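Local coordinates for nucleosome assembly protein 1, putative (Plasmodium falciparum, PDB 3FS3) that probably binds histones and acts as a chaperone in nucleosome assembly, as other members of its family do, at residues V128-L137 against R234-T242. Sequence-based numbering, arbitrary orientation.
Sequences VIEDHDEEIL and RDSFFHFFT
Arg234 lays its guanidinium flat on the imidazole of His132. The two planes are 17° apart and their centres 3.7 Å. The arginine chain is extended from CG to NE, which carries the flat group out over the ring. CB of Glu130 lies against the opposite ring face. Arg234 NE also makes a weak hydrogen bond to the carbonyl of Ile208.

Asp235 takes part through its backbone. His132 NE2 donates to Asp235 O at 2.8 Å, and this oxygen lies in the ring plane. The bond holds the imidazole's rotation against the arginine.

Ser236 has OG anti to its own backbone N (chi1 165°). There OG donates to Asp133 OD1 at 2.5 Å, on the syn side of the carboxylate. The same hydroxyl accepts from Phe238 N, which closes an ST turn.

Phe237 N donates to the other oxygen, Asp133 OD2, at 2.7 Å, from above the carboxylate plane. Glu130 N reaches OD2 from the opposite face, so the aspartate also ties down the backbone three residues back in its own segment. Val128 CG2 meets the edge of the Phe237 ring, 4.0 Å from Phe237 CD1. Leu137 CD2 approaches the ring obliquely at Phe237 CD2. Phe162 of strand 158-164 also touches this ring.

Phe238 turns its ring edge to Asp133 OD1. Its CZ packs closely on Ile136 CG2, at 3.3 Å, and Leu137 CD2 also touches CZ. Phe164 adds to the packing from the sheet.

The contact joins helix 131-137 to the loop that precedes helix 260-289. Three bonds grip the buried Asp133 carboxylate, two of them from backbone N-H groups. They probably stabilise its negative charge beside the edge of the Phe238 ring.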
ATOM      1  N   VAL A 128      -7.274 -17.771 -11.334  1.00 30.00           N
ATOM      2  CA  VAL A 128      -7.216 -17.568 -12.774  1.00 29.12           C
ATOM      3  C   VAL A 128      -6.557 -18.729 -13.523  1.00 31.76           C
ATOM      4  O   VAL A 128      -6.316 -18.640 -14.728  1.00 31.81           O
ATOM      5  CB  VAL A 128      -6.504 -16.241 -13.128  1.00 31.15           C
ATOM      6  CG1 VAL A 128      -7.355 -15.071 -12.661  1.00 28.90           C
ATOM      7  CG2 VAL A 128      -5.124 -16.179 -12.478  1.00 28.32           C
ATOM      8  N   ILE A 129      -6.289 -19.825 -12.811  1.00 33.68           N
ATOM      9  CA  ILE A 129      -5.668 -20.999 -13.421  1.00 29.75           C
ATOM     10  C   ILE A 129      -6.684 -22.101 -13.603  1.00 32.63           C
ATOM     11  O   ILE A 129      -7.243 -22.608 -12.624  1.00 30.68           O
ATOM     12  CB  ILE A 129      -4.518 -21.574 -12.565  1.00 31.91           C
ATOM     13  CG1 ILE A 129      -3.412 -20.533 -12.388  1.00 31.32           C
ATOM     14  CG2 ILE A 129      -3.945 -22.826 -13.234  1.00 29.47           C
ATOM     15  CD1 ILE A 129      -2.281 -21.006 -11.497  1.00 35.01           C
ATOM     16  N   GLU A 130      -6.905 -22.485 -14.859  1.00 32.77           N
ATOM     17  CA  GLU A 130      -7.858 -23.539 -15.175  1.00 34.45           C
ATOM     18  C   GLU A 130      -7.167 -24.884 -15.384  1.00 37.01           C
ATOM     19  O   GLU A 130      -5.955 -24.965 -15.589  1.00 37.16           O
ATOM     20  CB  GLU A 130      -8.661 -23.183 -16.436  1.00 31.11           C
ATOM     21  CG  GLU A 130      -9.419 -21.865 -16.365  1.00 34.15           C
ATOM     22  CD  GLU A 130     -10.237 -21.730 -15.089  1.00 34.27           C
ATOM     23  OE1 GLU A 130     -10.831 -22.742 -14.646  1.00 31.23           O
ATOM     24  OE2 GLU A 130     -10.290 -20.610 -14.540  1.00 33.38           O
ATOM     25  N   ASP A 131      -7.963 -25.940 -15.347  1.00 37.07           N
ATOM     26  CA  ASP A 131      -7.464 -27.287 -15.526  1.00 40.44           C
ATOM     27  C   ASP A 131      -6.685 -27.438 -16.839  1.00 39.30           C
ATOM     28  O   ASP A 131      -5.652 -28.108 -16.878  1.00 35.34           O
ATOM     29  CB  ASP A 131      -8.645 -28.258 -15.465  1.00 44.17           C
ATOM     30  CG  ASP A 131      -9.523 -28.016 -14.240  1.00 48.87           C
ATOM     31  OD1 ASP A 131     -10.079 -26.900 -14.118  1.00 50.46           O
ATOM     32  OD2 ASP A 131      -9.653 -28.932 -13.399  1.00 50.76           O
ATOM     33  N   HIS A 132      -7.166 -26.809 -17.909  1.00 36.98           N
ATOM     34  CA  HIS A 132      -6.468 -26.903 -19.186  1.00 36.14           C
ATOM     35  C   HIS A 132      -5.176 -26.092 -19.179  1.00 34.31           C
ATOM     36  O   HIS A 132      -4.280 -26.345 -19.969  1.00 33.57           O
ATOM     37  CB  HIS A 132      -7.367 -26.456 -20.349  1.00 36.40           C
ATOM     38  CG  HIS A 132      -8.186 -25.234 -20.064  1.00 37.53           C
ATOM     39  ND1 HIS A 132      -9.321 -25.263 -19.283  1.00 38.83           N
ATOM     40  CD2 HIS A 132      -8.061 -23.956 -20.495  1.00 38.19           C
ATOM     41  CE1 HIS A 132      -9.864 -24.059 -19.250  1.00 36.90           C
ATOM     42  NE2 HIS A 132      -9.119 -23.247 -19.977  1.00 36.28           N
ATOM     43  N   ASP A 133      -5.071 -25.119 -18.283  1.00 34.39           N
ATOM     44  CA  ASP A 133      -3.856 -24.327 -18.222  1.00 33.36           C
ATOM     45  C   ASP A 133      -2.710 -25.127 -17.605  1.00 33.86           C
ATOM     46  O   ASP A 133      -1.541 -24.856 -17.871  1.00 33.45           O
ATOM     47  CB  ASP A 133      -4.067 -23.063 -17.386  1.00 34.33           C
ATOM     48  CG  ASP A 133      -5.043 -22.093 -18.020  1.00 35.37           C
ATOM     49  OD1 ASP A 133      -4.992 -21.909 -19.259  1.00 27.23           O
ATOM     50  OD2 ASP A 133      -5.845 -21.502 -17.266  1.00 34.55           O
ATOM     51  N   GLU A 134      -3.047 -26.117 -16.788  1.00 30.53           N
ATOM     52  CA  GLU A 134      -2.033 -26.913 -16.102  1.00 31.81           C
ATOM     53  C   GLU A 134      -1.064 -27.693 -16.991  1.00 28.43           C
ATOM     54  O   GLU A 134       0.123 -27.805 -16.669  1.00 24.31           O
ATOM     55  CB  GLU A 134      -2.713 -27.845 -15.089  1.00 33.92           C
ATOM     56  CG  GLU A 134      -3.582 -27.078 -14.087  1.00 40.87           C
ATOM     57  CD  GLU A 134      -4.131 -27.947 -12.973  1.00 47.04           C
ATOM     58  OE1 GLU A 134      -4.776 -28.971 -13.278  1.00 52.51           O
ATOM     59  OE2 GLU A 134      -3.924 -27.604 -11.791  1.00 50.99           O
ATOM     60  N   GLU A 135      -1.547 -28.226 -18.106  1.00 26.52           N
ATOM     61  CA  GLU A 135      -0.662 -28.979 -18.984  1.00 30.80           C
ATOM     62  C   GLU A 135       0.354 -28.053 -19.634  1.00 27.19           C
ATOM     63  O   GLU A 135       1.402 -28.498 -20.096  1.00 27.81           O
ATOM     64  CB  GLU A 135      -1.454 -29.754 -20.049  1.00 35.18           C
ATOM     65  CG  GLU A 135      -2.375 -28.938 -20.928  1.00 44.92           C
ATOM     66  CD  GLU A 135      -3.287 -29.825 -21.769  1.00 53.74           C
ATOM     67  OE1 GLU A 135      -4.016 -30.658 -21.180  1.00 59.26           O
ATOM     68  OE2 GLU A 135      -3.278 -29.694 -23.012  1.00 53.84           O
ATOM     69  N   ILE A 136       0.059 -26.759 -19.645  1.00 23.03           N
ATOM     70  CA  ILE A 136       0.988 -25.800 -20.227  1.00 20.46           C
ATOM     71  C   ILE A 136       1.963 -25.289 -19.154  1.00 18.29           C
ATOM     72  O   ILE A 136       3.174 -25.190 -19.385  1.00 15.67           O
ATOM     73  CB  ILE A 136       0.229 -24.607 -20.860  1.00 19.76           C
ATOM     74  CG1 ILE A 136      -0.763 -25.127 -21.903  1.00 23.67           C
ATOM     75  CG2 ILE A 136       1.209 -23.657 -21.559  1.00 20.70           C
ATOM     76  CD1 ILE A 136      -1.668 -24.048 -22.477  1.00 20.44           C
ATOM     77  N   LEU A 137       1.435 -25.014 -17.968  1.00 17.54           N
ATOM     78  CA  LEU A 137       2.233 -24.486 -16.872  1.00 21.44           C
ATOM     79  C   LEU A 137       3.319 -25.435 -16.343  1.00 23.53           C
ATOM     80  O   LEU A 137       4.276 -24.994 -15.705  1.00 26.24           O
ATOM     81  CB  LEU A 137       1.299 -24.030 -15.739  1.00 20.87           C
ATOM     82  CG  LEU A 137       0.399 -22.834 -16.082  1.00 21.27           C
ATOM     83  CD1 LEU A 137      -0.650 -22.649 -14.985  1.00 20.53           C
ATOM     84  CD2 LEU A 137       1.257 -21.556 -16.242  1.00 18.12           C
ATOM     85  N   ARG A 234     -12.377 -19.314 -24.305  1.00 56.73           N
ATOM     86  CA  ARG A 234     -12.815 -19.580 -22.939  1.00 54.82           C
ATOM     87  C   ARG A 234     -11.814 -19.021 -21.930  1.00 52.88           C
ATOM     88  O   ARG A 234     -10.742 -18.545 -22.299  1.00 53.77           O
ATOM     89  CB  ARG A 234     -12.972 -21.084 -22.719  1.00 55.83           C
ATOM     90  CG  ARG A 234     -11.698 -21.863 -22.973  1.00 57.21           C
ATOM     91  CD  ARG A 234     -11.863 -23.328 -22.634  1.00 59.62           C
ATOM     92  NE  ARG A 234     -10.681 -24.095 -23.008  1.00 60.99           N
ATOM     93  CZ  ARG A 234     -10.607 -25.419 -22.956  1.00 61.70           C
ATOM     94  NH1 ARG A 234     -11.654 -26.124 -22.541  1.00 64.03           N
ATOM     95  NH2 ARG A 234      -9.494 -26.038 -23.322  1.00 64.19           N
ATOM     96  N   ASP A 235     -12.169 -19.092 -20.652  1.00 48.97           N
ATOM     97  CA  ASP A 235     -11.310 -18.592 -19.590  1.00 41.78           C
ATOM     98  C   ASP A 235      -9.989 -19.345 -19.510  1.00 39.47           C
ATOM     99  O   ASP A 235      -9.937 -20.565 -19.670  1.00 39.29           O
ATOM    100  CB  ASP A 235     -12.038 -18.681 -18.254  1.00 40.96           C
ATOM    101  CG  ASP A 235     -13.237 -17.762 -18.187  1.00 41.48           C
ATOM    102  OD1 ASP A 235     -13.056 -16.546 -18.402  1.00 36.70           O
ATOM    103  OD2 ASP A 235     -14.356 -18.254 -17.921  1.00 42.61           O
ATOM    104  N   SER A 236      -8.917 -18.606 -19.260  1.00 36.36           N
ATOM    105  CA  SER A 236      -7.597 -19.203 -19.163  1.00 31.74           C
ATOM    106  C   SER A 236      -6.604 -18.251 -18.533  1.00 33.72           C
ATOM    107  O   SER A 236      -6.697 -17.029 -18.694  1.00 32.60           O
ATOM    108  CB  SER A 236      -7.088 -19.590 -20.547  1.00 33.46           C
ATOM    109  OG  SER A 236      -5.696 -19.857 -20.508  1.00 33.87           O
ATOM    110  N   PHE A 237      -5.643 -18.816 -17.817  1.00 29.15           N
ATOM    111  CA  PHE A 237      -4.624 -18.013 -17.183  1.00 25.73           C
ATOM    112  C   PHE A 237      -3.889 -17.169 -18.220  1.00 27.50           C
ATOM    113  O   PHE A 237      -3.488 -16.040 -17.957  1.00 25.78           O
ATOM    114  CB  PHE A 237      -3.599 -18.907 -16.484  1.00 23.74           C
ATOM    115  CG  PHE A 237      -2.344 -18.187 -16.113  1.00 22.82           C
ATOM    116  CD1 PHE A 237      -2.345 -17.255 -15.081  1.00 23.07           C
ATOM    117  CD2 PHE A 237      -1.170 -18.399 -16.823  1.00 21.28           C
ATOM    118  CE1 PHE A 237      -1.192 -16.544 -14.761  1.00 26.64           C
ATOM    119  CE2 PHE A 237      -0.015 -17.693 -16.510  1.00 20.92           C
ATOM    120  CZ  PHE A 237      -0.024 -16.765 -15.478  1.00 23.87           C
ATOM    121  N   PHE A 238      -3.713 -17.729 -19.408  1.00 26.96           N
ATOM    122  CA  PHE A 238      -2.971 -17.047 -20.450  1.00 27.12           C
ATOM    123  C   PHE A 238      -3.602 -15.779 -21.015  1.00 29.34           C
ATOM    124  O   PHE A 238      -3.015 -15.101 -21.863  1.00 28.21           O
ATOM    125  CB  PHE A 238      -2.610 -18.076 -21.522  1.00 25.74           C
ATOM    126  CG  PHE A 238      -1.631 -19.110 -21.025  1.00 18.04           C
ATOM    127  CD1 PHE A 238      -0.259 -18.884 -21.104  1.00 17.81           C
ATOM    128  CD2 PHE A 238      -2.083 -20.271 -20.393  1.00 19.20           C
ATOM    129  CE1 PHE A 238       0.655 -19.798 -20.556  1.00 17.66           C
ATOM    130  CE2 PHE A 238      -1.186 -21.191 -19.842  1.00 17.67           C
ATOM    131  CZ  PHE A 238       0.190 -20.954 -19.922  1.00 17.30           C
ATOM    132  N   HIS A 239      -4.784 -15.439 -20.512  1.00 33.07           N
ATOM    133  CA  HIS A 239      -5.451 -14.211 -20.920  1.00 32.91           C
ATOM    134  C   HIS A 239      -4.688 -13.083 -20.237  1.00 32.72           C
ATOM    135  O   HIS A 239      -4.882 -11.910 -20.542  1.00 32.85           O
ATOM    136  CB  HIS A 239      -6.912 -14.216 -20.470  1.00 34.99           C
ATOM    137  CG  HIS A 239      -7.840 -14.844 -21.460  1.00 34.88           C
ATOM    138  ND1 HIS A 239      -8.801 -15.764 -21.103  1.00 41.54           N
ATOM    139  CD2 HIS A 239      -7.956 -14.678 -22.798  1.00 35.62           C
ATOM    140  CE1 HIS A 239      -9.469 -16.139 -22.180  1.00 37.40           C
ATOM    141  NE2 HIS A 239      -8.976 -15.495 -23.221  1.00 39.22           N
ATOM    142  N   PHE A 240      -3.819 -13.466 -19.304  1.00 27.33           N
ATOM    143  CA  PHE A 240      -2.978 -12.532 -18.567  1.00 29.29           C
ATOM    144  C   PHE A 240      -2.078 -11.793 -19.556  1.00 29.84           C
ATOM    145  O   PHE A 240      -1.754 -10.624 -19.374  1.00 32.00           O
ATOM    146  CB  PHE A 240      -2.106 -13.306 -17.568  1.00 26.96           C
ATOM    147  CG  PHE A 240      -1.119 -12.449 -16.814  1.00 28.65           C
ATOM    148  CD1 PHE A 240      -1.511 -11.732 -15.688  1.00 28.50           C
ATOM    149  CD2 PHE A 240       0.212 -12.375 -17.224  1.00 31.33           C
ATOM    150  CE1 PHE A 240      -0.593 -10.952 -14.974  1.00 32.25           C
ATOM    151  CE2 PHE A 240       1.141 -11.595 -16.517  1.00 35.79           C
ATOM    152  CZ  PHE A 240       0.735 -10.883 -15.387  1.00 30.81           C
ATOM    153  N   PHE A 241      -1.664 -12.487 -20.605  1.00 32.69           N
ATOM    154  CA  PHE A 241      -0.788 -11.874 -21.592  1.00 38.17           C
ATOM    155  C   PHE A 241      -1.588 -11.126 -22.651  1.00 42.15           C
ATOM    156  O   PHE A 241      -1.488 -11.395 -23.846  1.00 45.10           O
ATOM    157  CB  PHE A 241       0.107 -12.953 -22.198  1.00 30.37           C
ATOM    158  CG  PHE A 241       0.967 -13.651 -21.173  1.00 28.25           C
ATOM    159  CD1 PHE A 241       2.142 -13.061 -20.720  1.00 22.17           C
ATOM    160  CD2 PHE A 241       0.576 -14.875 -20.633  1.00 23.84           C
ATOM    161  CE1 PHE A 241       2.917 -13.671 -19.749  1.00 22.72           C
ATOM    162  CE2 PHE A 241       1.339 -15.497 -19.660  1.00 25.33           C
ATOM    163  CZ  PHE A 241       2.518 -14.894 -19.214  1.00 28.57           C
ATOM    164  N   THR A 242      -2.391 -10.177 -22.175  1.00 47.09           N
ATOM    165  CA  THR A 242      -3.231  -9.342 -23.021  1.00 52.02           C
ATOM    166  C   THR A 242      -2.876  -7.892 -22.711  1.00 56.09           C
ATOM    167  O   THR A 242      -2.859  -7.488 -21.547  1.00 56.88           O
ATOM    168  CB  THR A 242      -4.738  -9.581 -22.727  1.00 52.56           C
ATOM    169  OG1 THR A 242      -5.118 -10.888 -23.177  1.00 52.23           O
ATOM    170  CG2 THR A 242      -5.594  -8.546 -23.433  1.00 52.63           C
TER